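Local atomic coordinates of orotidine 5'-phosphate decarboxylase (Lactobacillus acidophilus, PDB entry 3TFX), a protein that probably catalyses, as a homodimer, the decarboxylation of orotidine 5'-monophosphate to uridine 5'-monophosphate, the last step of de novo UMP synthesis. Residues Thr88-Gly93 and Thr122-Ile127. Numbering follows the deposited sequence.
Sequences TVHALG and TELTSI
T122 faces L92 through its backbone: the carbonyl O of T122 lies 4.2 Å from L92 CG, while the T122 side chain turns away, to L149 of helix 142-155. The same carbonyl takes part in a water bridge. A water donates a hydrogen bond to T122 O (2.7 Å), accepts one from L92 N (3.1 Å), and bonds to H90 ND1 (2.7 Å) in the plane of the imidazole, at its edge. E123 comes next. Its CB points away from 88-93, but the chain bends at chi2 (-68°) and brings the carboxylate back, with OE2 3.9 Å from L92 CD2, a van der Waals contact. The two side chains cross at about a right angle, and the amides of Q136 and Q145 hold OE2 by hydrogen bonds. L124 then reaches the H90 ring: its CG and CD1 both lie 4.0 Å from CE1, and CD1 approaches the edge near the ring plane. Beyond it, the chain from L124 to I127 folds into a type I turn, closed by I127 N to L124 O at 3.0 Å; this turn carries T125, a predicted substrate-binding residue.

The two segments follow neighbouring strands 86-90 and 117-121 of the eight-stranded TIM barrel, at the C-terminal ends where active sites of this fold lie. L124 also packs on K64, the predicted proton donor. H90 NE2 bonds to H66 O of the second subunit, whose H66 ring stacks on H90; these and the water at ND1 probably limit ring rotation. The chemistry thus implies a water-mediated polar link between the end of strand 86-90 with its 3-10 turn and the loop after strand 117-121, with L92 beside the water and L124 against H90 CE1, near the predicted catalytic lysine and the dimer interface.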
loop_
_atom_site.group_PDB
_atom_site.type_symbol
_atom_site.label_atom_id
_atom_site.label_comp_id
_atom_site.label_asym_id
_atom_site.label_seq_id
_atom_site.Cartn_x
_atom_site.Cartn_y
_atom_site.Cartn_z
ATOM N N THR A 88 -1.988 0.667 8.746
ATOM C CA THR A 88 -1.690 -0.724 8.374
ATOM C C THR A 88 -0.435 -0.950 7.512
ATOM O O THR A 88 -0.031 -0.085 6.726
ATOM C CB THR A 88 -2.885 -1.359 7.611
ATOM O OG1 THR A 88 -3.403 -0.405 6.678
ATOM C CG2 THR A 88 -3.969 -1.779 8.564
ATOM N N VAL A 89 0.158 -2.133 7.684
ATOM C CA VAL A 89 1.197 -2.693 6.800
ATOM C C VAL A 89 0.892 -4.163 6.514
ATOM O O VAL A 89 0.182 -4.823 7.288
ATOM C CB VAL A 89 2.651 -2.602 7.401
ATOM C CG1 VAL A 89 3.115 -1.157 7.542
ATOM C CG2 VAL A 89 2.753 -3.336 8.744
ATOM N N HIS A 90 1.442 -4.677 5.416
ATOM C CA HIS A 90 1.396 -6.109 5.115
ATOM C C HIS A 90 2.457 -6.907 5.867
ATOM O O HIS A 90 3.660 -6.627 5.735
ATOM C CB HIS A 90 1.527 -6.336 3.602
ATOM C CG HIS A 90 0.219 -6.262 2.879
ATOM N ND1 HIS A 90 -0.652 -7.328 2.814
ATOM C CD2 HIS A 90 -0.385 -5.242 2.229
ATOM C CE1 HIS A 90 -1.731 -6.971 2.140
ATOM N NE2 HIS A 90 -1.591 -5.710 1.774
ATOM N N ALA A 91 2.015 -7.885 6.668
ATOM C CA ALA A 91 2.926 -8.835 7.315
ATOM C C ALA A 91 3.694 -9.650 6.267
ATOM O O ALA A 91 4.833 -10.037 6.498
ATOM C CB ALA A 91 2.169 -9.786 8.251
ATOM N N LEU A 92 3.062 -9.896 5.124
ATOM C CA LEU A 92 3.727 -10.520 3.978
ATOM C C LEU A 92 5.016 -9.795 3.540
ATOM O O LEU A 92 5.894 -10.406 2.928
ATOM C CB LEU A 92 2.753 -10.649 2.799
ATOM C CG LEU A 92 1.664 -11.720 2.914
ATOM C CD1 LEU A 92 0.750 -11.688 1.678
ATOM C CD2 LEU A 92 2.262 -13.106 3.099
ATOM N N GLY A 93 5.121 -8.506 3.877
ATOM C CA GLY A 93 6.342 -7.724 3.646
ATOM C C GLY A 93 7.523 -8.124 4.519
ATOM O O GLY A 93 8.661 -7.690 4.279
ATOM N N THR A 122 -2.773 -9.527 7.498
ATOM C CA THR A 122 -2.314 -10.879 7.511
ATOM C C THR A 122 -2.594 -11.426 6.090
ATOM O O THR A 122 -1.792 -11.183 5.152
ATOM C CB THR A 122 -3.000 -11.556 8.744
ATOM O OG1 THR A 122 -2.023 -11.977 9.706
ATOM C CG2 THR A 122 -4.011 -12.609 8.421
ATOM N N GLU A 123 -3.710 -12.126 5.915
ATOM C CA GLU A 123 -4.187 -12.475 4.590
ATOM C C GLU A 123 -5.458 -11.692 4.364
ATOM O O GLU A 123 -6.343 -11.698 5.211
ATOM C CB GLU A 123 -4.444 -13.982 4.461
ATOM C CG GLU A 123 -3.179 -14.858 4.502
ATOM C CD GLU A 123 -2.282 -14.683 3.278
ATOM O OE1 GLU A 123 -2.736 -14.152 2.235
ATOM O OE2 GLU A 123 -1.110 -15.087 3.351
ATOM N N LEU A 124 -5.542 -10.997 3.241
ATOM C CA LEU A 124 -6.739 -10.227 2.919
ATOM C C LEU A 124 -7.946 -11.157 2.771
ATOM O O LEU A 124 -7.792 -12.318 2.372
ATOM C CB LEU A 124 -6.527 -9.424 1.631
ATOM C CG LEU A 124 -5.493 -8.283 1.652
ATOM C CD1 LEU A 124 -5.086 -7.922 0.227
ATOM C CD2 LEU A 124 -6.032 -7.057 2.378
ATOM N N THR A 125 -9.139 -10.651 3.086
ATOM C CA THR A 125 -10.376 -11.441 2.937
ATOM C C THR A 125 -10.578 -11.828 1.467
ATOM O O THR A 125 -11.322 -12.764 1.162
ATOM C CB THR A 125 -11.640 -10.699 3.474
ATOM O OG1 THR A 125 -11.864 -9.502 2.717
ATOM C CG2 THR A 125 -11.479 -10.329 4.958
ATOM N N SER A 126 -9.896 -11.119 0.566
ATOM C CA SER A 126 -10.007 -11.383 -0.875
ATOM C C SER A 126 -9.229 -12.630 -1.297
ATOM O O SER A 126 -9.450 -13.176 -2.382
ATOM C CB SER A 126 -9.569 -10.163 -1.693
ATOM O OG SER A 126 -8.222 -9.799 -1.417
ATOM N N ILE A 127 -8.315 -13.068 -0.436
ATOM C CA ILE A 127 -7.584 -14.303 -0.658
ATOM C C ILE A 127 -8.405 -15.464 -0.091
ATOM O O ILE A 127 -8.538 -15.600 1.125
ATOM C CB ILE A 127 -6.172 -14.283 0.014
ATOM C CG1 ILE A 127 -5.383 -12.995 -0.322
ATOM C CG2 ILE A 127 -5.384 -15.535 -0.327
ATOM C CD1 ILE A 127 -5.293 -12.612 -1.819
HETATM O O HOH W 1 0.102 -9.323 4.462
#